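PDB 3H14: aminotransferase, classes I and II from Silicibacter pomeroyi DSS-3, which probably transfers an amino group from L-aspartate to 2-oxoglutarate, using pyridoxal 5'-phosphate as its cofactor. Local coordinates for residues M20-R25 with E333-A338; R79-W84 with A212-E217; R328-E333 with E376-A381. All coordinates share one frame; numbering follows the deposited sequence.

From the N terminus, helix 17-28 comes first and opens contact 1, which stays open for some 300 residues. Contact 2 opens and closes within that span, joining helix 71-85 to the loop 212-217 ahead of strand 223-227, beside the seven-stranded sheet. Contact 3 opens at residues 328-333, just before contact 1 closes at 333-338, and itself closes on the C-terminal helix at 376-381, so contacts 1 and 3 cross along the chain. They share Glu333, their centres 11 Å apart, and through helix 327-338 they link the first helix and the last one in the small domain. Contact 2 lies across the chain's centre, about 40 Å from either, centre to centre.

Contact 1 of 3, residues M20-R25 with E333-A338; sequences MEAARR and EILEKA
Leu335 reaches from helix 327-338 to the pair Ala22 and Ala23 on helix 17-28, a helix-on-helix contact in the small domain of an aminotransferase of class I and II, where the first helix of the chain joins elements from its C-terminal part. Both methyl groups of the leucine take part. CD2 comes closest, 3.3 Å from Ala22 CB, tighter than ordinary van der Waals contact, and it also lies against the helix backbone, 3.6 Å from Ala23 N. No hydrogen bond links the two segments; the side chains that meet are all apolar, and small ones on the first helix let the backbones come close, with the CA atoms of Ala23 and Leu335 7.2 Å apart.

The leucine already starts out toward the other helix, and CG anti to the backbone N (chi1 -174°) extends it further, which puts CD2 against both alanines and CD1 beside Ala23. In the next shell, Ile33 also touches Leu335, while the neighbouring Ile334 packs on Leu375 and Phe378 of helix 365-381. Helix 327-338 thus has the N-terminal and the C-terminal helix as neighbours. The second methyl makes the looser approach: Leu335 CD1 lies 4.4 Å from Ala23 CB.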
HETATM    1  N   MSE A  20     -16.168  -2.323  -8.876  1.00 38.68           N
HETATM    2  CA  MSE A  20     -15.559  -1.518  -9.931  1.00 40.82           C
HETATM    3  C   MSE A  20     -16.233  -1.658 -11.291  1.00 38.40           C
HETATM    4  O   MSE A  20     -16.363  -0.666 -12.014  1.00 38.37           O
HETATM    5  CB  MSE A  20     -14.090  -1.859 -10.110  1.00 40.60           C
HETATM    6  CG  MSE A  20     -13.250  -1.378  -9.001  1.00 42.95           C
HETATM    7 SE   MSE A  20     -11.490  -2.171  -9.195  1.00 50.59          SE
HETATM    8  CE  MSE A  20     -10.496  -0.559  -9.675  1.00 42.59           C
ATOM      9  N   GLU A  21     -16.628  -2.881 -11.638  1.00 36.46           N
ATOM     10  CA  GLU A  21     -17.354  -3.135 -12.880  1.00 35.40           C
ATOM     11  C   GLU A  21     -18.767  -2.580 -12.779  1.00 34.33           C
ATOM     12  O   GLU A  21     -19.230  -1.908 -13.691  1.00 33.39           O
ATOM     13  CB  GLU A  21     -17.411  -4.639 -13.200  1.00 35.68           C
ATOM     14  N   ALA A  22     -19.457  -2.861 -11.668  1.00 33.19           N
ATOM     15  CA  ALA A  22     -20.776  -2.276 -11.435  1.00 32.33           C
ATOM     16  C   ALA A  22     -20.705  -0.738 -11.463  1.00 31.31           C
ATOM     17  O   ALA A  22     -21.645  -0.100 -11.911  1.00 30.89           O
ATOM     18  CB  ALA A  22     -21.384  -2.768 -10.098  1.00 32.71           C
ATOM     19  N   ALA A  23     -19.602  -0.166 -10.970  1.00 30.12           N
ATOM     20  CA  ALA A  23     -19.407   1.293 -10.967  1.00 30.54           C
ATOM     21  C   ALA A  23     -19.308   1.814 -12.412  1.00 30.87           C
ATOM     22  O   ALA A  23     -19.910   2.828 -12.763  1.00 29.16           O
ATOM     23  CB  ALA A  23     -18.164   1.683 -10.167  1.00 29.41           C
ATOM     24  N   ARG A  24     -18.547   1.085 -13.231  1.00 32.06           N
ATOM     25  CA  ARG A  24     -18.418   1.344 -14.674  1.00 32.68           C
ATOM     26  C   ARG A  24     -19.755   1.252 -15.398  1.00 32.55           C
ATOM     27  O   ARG A  24     -20.067   2.114 -16.221  1.00 32.17           O
ATOM     28  CB  ARG A  24     -17.389   0.364 -15.297  1.00 33.09           C
ATOM     29  CG  ARG A  24     -17.246   0.441 -16.845  1.00 34.20           C
ATOM     30  CD  ARG A  24     -16.647  -0.841 -17.483  1.00 36.63           C
ATOM     31  NE  ARG A  24     -17.593  -1.965 -17.402  1.00 41.53           N
ATOM     32  CZ  ARG A  24     -17.401  -3.111 -16.726  1.00 44.28           C
ATOM     33  NH1 ARG A  24     -16.263  -3.357 -16.060  1.00 45.81           N
ATOM     34  NH2 ARG A  24     -18.366  -4.037 -16.725  1.00 44.23           N
ATOM     35  N   ARG A  25     -20.538   0.215 -15.108  1.00 32.83           N
ATOM     36  CA  ARG A  25     -21.884   0.081 -15.662  1.00 33.83           C
ATOM     37  C   ARG A  25     -22.813   1.236 -15.250  1.00 31.85           C
ATOM     38  O   ARG A  25     -23.596   1.724 -16.063  1.00 30.95           O
ATOM     39  CB  ARG A  25     -22.522  -1.246 -15.254  1.00 34.13           C
ATOM     40  CG  ARG A  25     -21.918  -2.482 -15.934  1.00 37.17           C
ATOM     41  CD  ARG A  25     -22.512  -3.785 -15.371  1.00 39.57           C
ATOM     42  NE  ARG A  25     -23.976  -3.715 -15.207  1.00 45.06           N
ATOM     43  CZ  ARG A  25     -24.659  -3.816 -14.055  1.00 47.21           C
ATOM     44  NH1 ARG A  25     -25.990  -3.735 -14.085  1.00 46.75           N
ATOM     45  NH2 ARG A  25     -24.048  -4.003 -12.873  1.00 50.35           N
ATOM     46  N   GLU A 333     -24.821  -2.868  -2.356  1.00 20.85           N
ATOM     47  CA  GLU A 333     -26.037  -2.103  -2.019  1.00 21.81           C
ATOM     48  C   GLU A 333     -25.695  -0.614  -1.894  1.00 21.44           C
ATOM     49  O   GLU A 333     -26.488   0.261  -2.311  1.00 22.99           O
ATOM     50  CB  GLU A 333     -26.662  -2.658  -0.714  1.00 21.62           C
ATOM     51  CG  GLU A 333     -27.761  -1.791  -0.082  1.00 22.47           C
ATOM     52  CD  GLU A 333     -28.173  -2.175   1.372  1.00 25.29           C
ATOM     53  OE1 GLU A 333     -27.591  -3.095   2.017  1.00 29.82           O
ATOM     54  OE2 GLU A 333     -29.105  -1.515   1.881  1.00 33.01           O
ATOM     55  N   ILE A 334     -24.549  -0.313  -1.296  1.00 20.48           N
ATOM     56  CA  ILE A 334     -24.083   1.064  -1.145  1.00 20.58           C
ATOM     57  C   ILE A 334     -23.928   1.681  -2.552  1.00 20.89           C
ATOM     58  O   ILE A 334     -24.419   2.807  -2.816  1.00 19.20           O
ATOM     59  CB  ILE A 334     -22.778   1.153  -0.317  1.00 20.89           C
ATOM     60  CG1 ILE A 334     -23.033   0.861   1.166  1.00 19.92           C
ATOM     61  CG2 ILE A 334     -22.101   2.542  -0.359  1.00 20.30           C
ATOM     62  CD1 ILE A 334     -21.748   0.560   1.939  1.00 20.45           C
ATOM     63  N   LEU A 335     -23.321   0.918  -3.453  1.00 20.98           N
ATOM     64  CA  LEU A 335     -23.169   1.357  -4.859  1.00 22.19           C
ATOM     65  C   LEU A 335     -24.488   1.637  -5.545  1.00 23.08           C
ATOM     66  O   LEU A 335     -24.668   2.673  -6.181  1.00 22.78           O
ATOM     67  CB  LEU A 335     -22.413   0.304  -5.672  1.00 22.34           C
ATOM     68  CG  LEU A 335     -22.092   0.753  -7.110  1.00 21.01           C
ATOM     69  CD1 LEU A 335     -21.286   2.047  -7.101  1.00 21.85           C
ATOM     70  CD2 LEU A 335     -21.391  -0.391  -7.821  1.00 22.69           C
ATOM     71  N   GLU A 336     -25.374   0.654  -5.499  1.00 25.65           N
ATOM     72  CA  GLU A 336     -26.668   0.718  -6.190  1.00 26.48           C
ATOM     73  C   GLU A 336     -27.478   1.885  -5.642  1.00 25.85           C
ATOM     74  O   GLU A 336     -27.991   2.724  -6.407  1.00 25.30           O
ATOM     75  CB  GLU A 336     -27.409  -0.618  -6.017  1.00 26.86           C
ATOM     76  CG  GLU A 336     -28.927  -0.624  -6.298  1.00 29.17           C
ATOM     77  CD  GLU A 336     -29.627  -1.993  -6.001  1.00 32.56           C
ATOM     78  OE1 GLU A 336     -29.435  -2.573  -4.882  1.00 39.47           O
ATOM     79  OE2 GLU A 336     -30.379  -2.486  -6.893  1.00 37.42           O
ATOM     80  N   LYS A 337     -27.540   1.985  -4.318  1.00 25.25           N
ATOM     81  CA  LYS A 337     -28.514   2.857  -3.681  1.00 24.39           C
ATOM     82  C   LYS A 337     -27.952   4.227  -3.322  1.00 24.09           C
ATOM     83  O   LYS A 337     -28.680   5.213  -3.416  1.00 23.90           O
ATOM     84  CB  LYS A 337     -29.153   2.146  -2.448  1.00 24.79           C
ATOM     85  N   ALA A 338     -26.687   4.296  -2.898  1.00 22.40           N
ATOM     86  CA  ALA A 338     -25.996   5.550  -2.570  1.00 22.40           C
ATOM     87  C   ALA A 338     -25.147   6.156  -3.699  1.00 20.64           C
ATOM     88  O   ALA A 338     -24.782   7.322  -3.615  1.00 20.62           O
ATOM     89  CB  ALA A 338     -25.113   5.393  -1.302  1.00 21.34           C
TER

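Contact 2 of 3, residues R79-W84 with A212-E217; sequences RLYGEW and AVTALE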
ATOM      1  N   ARG A  79      19.402  10.922  -0.977  1.00 28.61           N
ATOM      2  CA  ARG A  79      19.200  12.237  -0.350  1.00 29.02           C
ATOM      3  C   ARG A  79      17.860  12.310   0.405  1.00 28.75           C
ATOM      4  O   ARG A  79      17.775  12.894   1.489  1.00 27.64           O
ATOM      5  CB  ARG A  79      19.283  13.334  -1.419  1.00 29.67           C
ATOM      6  CG  ARG A  79      19.074  14.765  -0.926  1.00 30.79           C
ATOM      7  CD  ARG A  79      19.409  15.768  -2.034  1.00 33.03           C
ATOM      8  NE  ARG A  79      18.368  16.785  -2.191  1.00 35.77           N
ATOM      9  CZ  ARG A  79      18.194  17.519  -3.287  1.00 38.44           C
ATOM     10  NH1 ARG A  79      18.976  17.352  -4.355  1.00 40.98           N
ATOM     11  NH2 ARG A  79      17.205  18.411  -3.328  1.00 39.59           N
ATOM     12  N   LEU A  80      16.807  11.720  -0.170  1.00 27.77           N
ATOM     13  CA  LEU A  80      15.507  11.651   0.510  1.00 26.82           C
ATOM     14  C   LEU A  80      15.603  10.993   1.901  1.00 26.89           C
ATOM     15  O   LEU A  80      14.944  11.441   2.856  1.00 26.84           O
ATOM     16  CB  LEU A  80      14.458  10.948  -0.399  1.00 26.64           C
ATOM     17  CG  LEU A  80      13.092  10.559   0.202  1.00 26.91           C
ATOM     18  CD1 LEU A  80      11.973  10.610  -0.831  1.00 23.84           C
ATOM     19  CD2 LEU A  80      13.145   9.201   0.828  1.00 25.49           C
ATOM     20  N   TYR A  81      16.449   9.971   2.038  1.00 26.57           N
ATOM     21  CA  TYR A  81      16.581   9.262   3.314  1.00 26.94           C
ATOM     22  C   TYR A  81      17.201  10.140   4.389  1.00 28.35           C
ATOM     23  O   TYR A  81      16.812  10.049   5.551  1.00 28.91           O
ATOM     24  CB  TYR A  81      17.300   7.907   3.149  1.00 26.23           C
ATOM     25  CG  TYR A  81      16.354   6.830   2.605  1.00 24.90           C
ATOM     26  CD1 TYR A  81      15.527   6.117   3.455  1.00 25.82           C
ATOM     27  CD2 TYR A  81      16.238   6.589   1.233  1.00 24.17           C
ATOM     28  CE1 TYR A  81      14.645   5.159   2.984  1.00 23.35           C
ATOM     29  CE2 TYR A  81      15.343   5.629   0.742  1.00 26.06           C
ATOM     30  CZ  TYR A  81      14.541   4.920   1.630  1.00 25.17           C
ATOM     31  OH  TYR A  81      13.655   3.954   1.164  1.00 22.31           O
ATOM     32  N   GLY A  82      18.143  10.998   4.008  1.00 28.82           N
ATOM     33  CA  GLY A  82      18.666  11.992   4.938  1.00 30.40           C
ATOM     34  C   GLY A  82      17.618  13.036   5.314  1.00 30.48           C
ATOM     35  O   GLY A  82      17.387  13.311   6.491  1.00 31.19           O
ATOM     36  N   GLU A  83      16.977  13.603   4.304  1.00 30.57           N
ATOM     37  CA  GLU A  83      16.050  14.696   4.519  1.00 30.95           C
ATOM     38  C   GLU A  83      14.776  14.240   5.248  1.00 31.07           C
ATOM     39  O   GLU A  83      14.285  14.946   6.110  1.00 31.71           O
ATOM     40  CB  GLU A  83      15.723  15.367   3.183  1.00 30.89           C
ATOM     41  CG  GLU A  83      16.929  16.091   2.580  1.00 32.64           C
ATOM     42  CD  GLU A  83      16.645  16.785   1.264  1.00 33.72           C
ATOM     43  OE1 GLU A  83      15.521  16.659   0.724  1.00 37.53           O
ATOM     44  OE2 GLU A  83      17.567  17.456   0.743  1.00 37.76           O
ATOM     45  N   TRP A  84      14.261  13.057   4.922  1.00 29.77           N
ATOM     46  CA  TRP A  84      13.044  12.543   5.576  1.00 29.72           C
ATOM     47  C   TRP A  84      13.293  11.841   6.924  1.00 29.40           C
ATOM     48  O   TRP A  84      12.457  11.950   7.819  1.00 30.53           O
ATOM     49  CB  TRP A  84      12.299  11.605   4.618  1.00 28.76           C
ATOM     50  CG  TRP A  84      11.437  12.319   3.631  1.00 28.27           C
ATOM     51  CD1 TRP A  84      11.446  13.640   3.341  1.00 28.44           C
ATOM     52  CD2 TRP A  84      10.439  11.731   2.794  1.00 27.87           C
ATOM     53  NE1 TRP A  84      10.514  13.922   2.381  1.00 29.32           N
ATOM     54  CE2 TRP A  84       9.866  12.767   2.037  1.00 28.55           C
ATOM     55  CE3 TRP A  84       9.957  10.428   2.625  1.00 28.49           C
ATOM     56  CZ2 TRP A  84       8.852  12.541   1.108  1.00 28.21           C
ATOM     57  CZ3 TRP A  84       8.945  10.210   1.726  1.00 28.25           C
ATOM     58  CH2 TRP A  84       8.405  11.260   0.973  1.00 28.33           C
ATOM     59  N   ALA A 212       6.427   8.625   9.966  1.00 26.02           N
ATOM     60  CA  ALA A 212       6.753   7.298   9.454  1.00 25.42           C
ATOM     61  C   ALA A 212       8.166   6.978   9.884  1.00 25.06           C
ATOM     62  O   ALA A 212       9.009   7.880   9.997  1.00 25.31           O
ATOM     63  CB  ALA A 212       6.617   7.224   7.923  1.00 25.04           C
ATOM     64  N   VAL A 213       8.397   5.705  10.195  1.00 24.65           N
ATOM     65  CA  VAL A 213       9.721   5.236  10.600  1.00 24.13           C
ATOM     66  C   VAL A 213      10.263   4.262   9.566  1.00 23.65           C
ATOM     67  O   VAL A 213       9.706   3.205   9.394  1.00 23.17           O
ATOM     68  CB  VAL A 213       9.702   4.525  11.972  1.00 24.57           C
ATOM     69  CG1 VAL A 213      11.121   4.147  12.359  1.00 24.48           C
ATOM     70  CG2 VAL A 213       9.075   5.425  13.053  1.00 23.64           C
ATOM     71  N   THR A 214      11.351   4.612   8.878  1.00 23.98           N
ATOM     72  CA  THR A 214      11.968   3.653   7.968  1.00 24.06           C
ATOM     73  C   THR A 214      12.669   2.579   8.784  1.00 24.59           C
ATOM     74  O   THR A 214      13.257   2.869   9.816  1.00 24.20           O
ATOM     75  CB  THR A 214      12.949   4.278   6.929  1.00 23.93           C
ATOM     76  OG1 THR A 214      13.421   3.244   6.062  1.00 24.92           O
ATOM     77  CG2 THR A 214      14.162   4.910   7.566  1.00 24.67           C
ATOM     78  N   ALA A 215      12.557   1.328   8.337  1.00 24.60           N
ATOM     79  CA  ALA A 215      13.266   0.220   8.955  1.00 25.10           C
ATOM     80  C   ALA A 215      14.768   0.460   9.011  1.00 25.67           C
ATOM     81  O   ALA A 215      15.436  -0.077   9.890  1.00 26.24           O
ATOM     82  CB  ALA A 215      12.989  -1.064   8.230  1.00 24.29           C
ATOM     83  N   LEU A 216      15.283   1.277   8.094  1.00 26.01           N
ATOM     84  CA  LEU A 216      16.709   1.690   8.091  1.00 26.81           C
ATOM     85  C   LEU A 216      17.153   2.463   9.346  1.00 27.71           C
ATOM     86  O   LEU A 216      18.320   2.488   9.662  1.00 29.14           O
ATOM     87  CB  LEU A 216      17.006   2.497   6.829  1.00 25.77           C
ATOM     88  CG  LEU A 216      16.671   1.724   5.540  1.00 25.92           C
ATOM     89  CD1 LEU A 216      16.999   2.557   4.338  1.00 26.61           C
ATOM     90  CD2 LEU A 216      17.440   0.417   5.471  1.00 27.68           C
ATOM     91  N   GLU A 217      16.226   3.066  10.069  1.00 28.98           N
ATOM     92  CA  GLU A 217      16.535   3.721  11.348  1.00 29.27           C
ATOM     93  C   GLU A 217      16.849   2.718  12.467  1.00 30.21           C
ATOM     94  O   GLU A 217      17.347   3.118  13.520  1.00 31.06           O
ATOM     95  CB  GLU A 217      15.374   4.603  11.800  1.00 29.14           C
ATOM     96  CG  GLU A 217      15.145   5.902  10.985  1.00 30.25           C
ATOM     97  CD  GLU A 217      13.931   6.681  11.466  1.00 30.67           C
ATOM     98  OE1 GLU A 217      12.923   6.807  10.722  1.00 31.85           O
ATOM     99  OE2 GLU A 217      13.961   7.150  12.617  1.00 33.23           O
TER
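Tyr81 meets Thr214 and Leu216 through CE1 of its ring, joining helix 71-85 to the loop that leads toward strand 223-227 of the seven-stranded sheet, the core of the large domain in this pyridoxal-phosphate-dependent aminotransferase fold. The side chain starts from CB with CG anti to the carbonyl carbon (chi1 -79°), a torsion that carries the ring away from its helix and toward the loop, although the bond leaving CA does not itself aim there. At CD1 the ring meets a methyl of the loop, Leu216 CD1, 4.0 Å off. One atom further, CE1 has two neighbours: the same Leu216 CD1 at 3.8 Å, approaching obliquely, and Thr214 OG1, also 3.8 Å away but near the ring plane, at the edge. Both loop side chains cross the tyrosine at about a right angle. Over one face, Leu80 CD2 of the same helix sits 4.1 Å above the plane, offset toward the rim. At the tip, OH hydrogen-bonds NE1 of Trp241 on strand 240-243.

The loop side is organised by polar links of its own. Thr214 OG1 hydrogen-bonds Glu201 OE1 and weakly accepts Leu216 N at 3.4 Å. Thr214 N gives a bond to Glu217 OE1 at 3.3 Å, met on the anti side and 33° out of the carboxylate plane. Tyr81 and Leu216 share Val224 and Val243 of the sheet as neighbours.

With both hydroxyls bonded to partners outside the two segments, the polar atoms of this buried contact are satisfied independently, and what passes between residues 79-84 and 212-217 is mostly dispersion, with at most a feeble electrostatic pull between the ring edge and OG1.

Contact 3 of 3, residues R328-E333 with E376-A381; sequences RAFAAE and EAFMQA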
ATOM      1  N   ARG A 328     -19.585  -7.791   1.058  1.00 21.81           N
ATOM      2  CA  ARG A 328     -19.651  -7.830  -0.392  1.00 23.46           C
ATOM      3  C   ARG A 328     -21.042  -7.385  -0.863  1.00 22.47           C
ATOM      4  O   ARG A 328     -21.176  -6.519  -1.714  1.00 20.61           O
ATOM      5  CB  ARG A 328     -19.357  -9.238  -0.886  1.00 23.59           C
ATOM      6  CG  ARG A 328     -19.206  -9.358  -2.374  1.00 24.94           C
ATOM      7  CD  ARG A 328     -18.820 -10.780  -2.727  1.00 28.60           C
ATOM      8  NE  ARG A 328     -18.376 -10.907  -4.110  1.00 32.96           N
ATOM      9  CZ  ARG A 328     -17.834 -12.010  -4.623  1.00 33.06           C
ATOM     10  NH1 ARG A 328     -17.675 -13.100  -3.892  1.00 35.33           N
ATOM     11  NH2 ARG A 328     -17.462 -12.023  -5.885  1.00 34.77           N
ATOM     12  N   ALA A 329     -22.072  -7.981  -0.279  1.00 21.83           N
ATOM     13  CA  ALA A 329     -23.437  -7.564  -0.569  1.00 21.71           C
ATOM     14  C   ALA A 329     -23.679  -6.124  -0.138  1.00 20.86           C
ATOM     15  O   ALA A 329     -24.403  -5.380  -0.805  1.00 22.20           O
ATOM     16  CB  ALA A 329     -24.485  -8.553   0.100  1.00 21.42           C
ATOM     17  N   PHE A 330     -23.132  -5.732   1.006  1.00 20.62           N
ATOM     18  CA  PHE A 330     -23.306  -4.397   1.526  1.00 19.90           C
ATOM     19  C   PHE A 330     -22.648  -3.363   0.616  1.00 19.84           C
ATOM     20  O   PHE A 330     -23.219  -2.292   0.395  1.00 18.18           O
ATOM     21  CB  PHE A 330     -22.727  -4.319   2.954  1.00 20.28           C
ATOM     22  CG  PHE A 330     -23.027  -3.049   3.707  1.00 20.68           C
ATOM     23  CD1 PHE A 330     -24.242  -2.416   3.618  1.00 23.43           C
ATOM     24  CD2 PHE A 330     -22.069  -2.505   4.563  1.00 19.59           C
ATOM     25  CE1 PHE A 330     -24.494  -1.253   4.331  1.00 20.84           C
ATOM     26  CE2 PHE A 330     -22.336  -1.356   5.284  1.00 22.62           C
ATOM     27  CZ  PHE A 330     -23.557  -0.736   5.170  1.00 19.60           C
ATOM     28  N   ALA A 331     -21.436  -3.649   0.125  1.00 19.22           N
ATOM     29  CA  ALA A 331     -20.784  -2.731  -0.795  1.00 19.03           C
ATOM     30  C   ALA A 331     -21.644  -2.605  -2.059  1.00 19.10           C
ATOM     31  O   ALA A 331     -21.797  -1.531  -2.621  1.00 21.14           O
ATOM     32  CB  ALA A 331     -19.355  -3.224  -1.150  1.00 18.28           C
ATOM     33  N   ALA A 332     -22.207  -3.708  -2.520  1.00 19.21           N
ATOM     34  CA  ALA A 332     -23.010  -3.681  -3.741  1.00 19.57           C
ATOM     35  C   ALA A 332     -24.250  -2.798  -3.547  1.00 20.46           C
ATOM     36  O   ALA A 332     -24.671  -2.078  -4.459  1.00 19.78           O
ATOM     37  CB  ALA A 332     -23.415  -5.067  -4.112  1.00 20.58           C
ATOM     38  N   GLU A 333     -24.821  -2.868  -2.356  1.00 20.85           N
ATOM     39  CA  GLU A 333     -26.037  -2.103  -2.019  1.00 21.81           C
ATOM     40  C   GLU A 333     -25.695  -0.614  -1.894  1.00 21.44           C
ATOM     41  O   GLU A 333     -26.488   0.261  -2.311  1.00 22.99           O
ATOM     42  CB  GLU A 333     -26.662  -2.658  -0.714  1.00 21.62           C
ATOM     43  CG  GLU A 333     -27.761  -1.791  -0.082  1.00 22.47           C
ATOM     44  CD  GLU A 333     -28.173  -2.175   1.372  1.00 25.29           C
ATOM     45  OE1 GLU A 333     -27.591  -3.095   2.017  1.00 29.82           O
ATOM     46  OE2 GLU A 333     -29.105  -1.515   1.881  1.00 33.01           O
ATOM     47  N   GLU A 376     -24.588   9.331   4.244  1.00 27.51           N
ATOM     48  CA  GLU A 376     -25.510   9.778   5.295  1.00 27.31           C
ATOM     49  C   GLU A 376     -26.945   9.587   4.915  1.00 27.68           C
ATOM     50  O   GLU A 376     -27.712   9.061   5.706  1.00 26.94           O
ATOM     51  CB  GLU A 376     -25.289  11.233   5.622  1.00 28.21           C
ATOM     52  CG  GLU A 376     -23.965  11.500   6.292  1.00 31.76           C
ATOM     53  CD  GLU A 376     -23.983  12.705   7.231  1.00 38.54           C
ATOM     54  OE1 GLU A 376     -25.084  13.068   7.708  1.00 42.20           O
ATOM     55  OE2 GLU A 376     -22.886  13.258   7.520  1.00 40.82           O
ATOM     56  N   ALA A 377     -27.332  10.030   3.718  1.00 26.81           N
ATOM     57  CA  ALA A 377     -28.721   9.901   3.284  1.00 26.73           C
ATOM     58  C   ALA A 377     -29.120   8.459   3.172  1.00 26.95           C
ATOM     59  O   ALA A 377     -30.252   8.111   3.477  1.00 26.20           O
ATOM     60  CB  ALA A 377     -28.972  10.603   1.952  1.00 26.56           C
ATOM     61  N   PHE A 378     -28.198   7.622   2.681  1.00 26.71           N
ATOM     62  CA  PHE A 378     -28.472   6.199   2.459  1.00 26.49           C
ATOM     63  C   PHE A 378     -28.685   5.518   3.795  1.00 25.98           C
ATOM     64  O   PHE A 378     -29.602   4.715   3.934  1.00 26.23           O
ATOM     65  CB  PHE A 378     -27.299   5.529   1.667  1.00 26.93           C
ATOM     66  CG  PHE A 378     -27.189   4.008   1.813  1.00 26.41           C
ATOM     67  CD1 PHE A 378     -27.983   3.153   1.078  1.00 28.53           C
ATOM     68  CD2 PHE A 378     -26.232   3.447   2.636  1.00 28.46           C
ATOM     69  CE1 PHE A 378     -27.849   1.771   1.200  1.00 28.39           C
ATOM     70  CE2 PHE A 378     -26.114   2.055   2.761  1.00 26.00           C
ATOM     71  CZ  PHE A 378     -26.920   1.236   2.049  1.00 26.58           C
HETATM   72  N   MSE A 379     -27.822   5.816   4.748  1.00 26.36           N
HETATM   73  CA  MSE A 379     -27.882   5.177   6.068  1.00 28.35           C
HETATM   74  C   MSE A 379     -29.101   5.657   6.900  1.00 29.19           C
HETATM   75  O   MSE A 379     -29.663   4.899   7.681  1.00 28.27           O
HETATM   76  CB  MSE A 379     -26.601   5.453   6.815  1.00 29.30           C
HETATM   77  CG  MSE A 379     -25.390   4.798   6.177  1.00 32.75           C
HETATM   78 SE   MSE A 379     -25.424   2.836   6.444  1.00 42.35          SE
HETATM   79  CE  MSE A 379     -26.643   2.266   5.146  1.00 36.05           C
ATOM     80  N   GLN A 380     -29.498   6.907   6.720  1.00 30.67           N
ATOM     81  CA  GLN A 380     -30.778   7.390   7.269  1.00 31.58           C
ATOM     82  C   GLN A 380     -31.952   6.545   6.780  1.00 32.06           C
ATOM     83  O   GLN A 380     -32.760   6.068   7.566  1.00 32.16           O
ATOM     84  CB  GLN A 380     -31.041   8.817   6.824  1.00 32.20           C
ATOM     85  CG  GLN A 380     -32.365   9.409   7.416  1.00 31.81           C
ATOM     86  CD  GLN A 380     -32.235   9.665   8.897  1.00 35.02           C
ATOM     87  OE1 GLN A 380     -31.131   9.932   9.372  1.00 38.70           O
ATOM     88  NE2 GLN A 380     -33.354   9.599   9.644  1.00 33.77           N
ATOM     89  N   ALA A 381     -32.049   6.381   5.468  1.00 32.78           N
ATOM     90  CA  ALA A 381     -33.172   5.678   4.858  1.00 32.65           C
ATOM     91  C   ALA A 381     -33.123   4.181   5.086  1.00 33.47           C
ATOM     92  O   ALA A 381     -34.140   3.511   4.926  1.00 34.14           O
ATOM     93  CB  ALA A 381     -33.227   5.965   3.393  1.00 33.11           C
TER
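Segments 328-333 and 376-381, which touch through Glu333 and Phe378, belong to two small-domain helices whose short axes pass 13.2 Å apart, with 114° between their N-to-C directions. That is wide for helix packing, and the nearest CA atoms, those of Glu333 and Phe378, are still 9.7 Å apart; long side chains bridge the gap in this part of the aminotransferase fold.

Phe378 does most of the bridging. Its CG is anti to the backbone N (chi1 158°), which sends the ring toward helix 327-338, and its rim is what meets the partners. Glu333, extended beyond CG, crosses it at about a right angle: OE2 lies at the ring edge, 3.5 Å from Phe378 CZ, with the carboxylate plane turned 80° from the ring. The aliphatic part joins in, Glu333 CG standing 3.8 Å from Phe378 CE1. A carboxylate oxygen beside the aromatic hydrogens is probably mildly favourable, yet the firmer hold on OE2 is its salt bridge to Arg382 NE, just past the end of the C-terminal helix.

Phe330, one helical turn before Glu333, comes to the same rim with CE1, 4.0 Å from Phe378 CE2. The two rings cross obliquely and do not stack. Glu333 OE1 lies in the plane of the Phe330 ring, at its edge, so the carboxylate sits by the edges of both phenylalanines. Selenomethionine Met379 completes the group, its terminal methyl CE reaching the edge of the Phe330 ring, 4.2 Å from CE1.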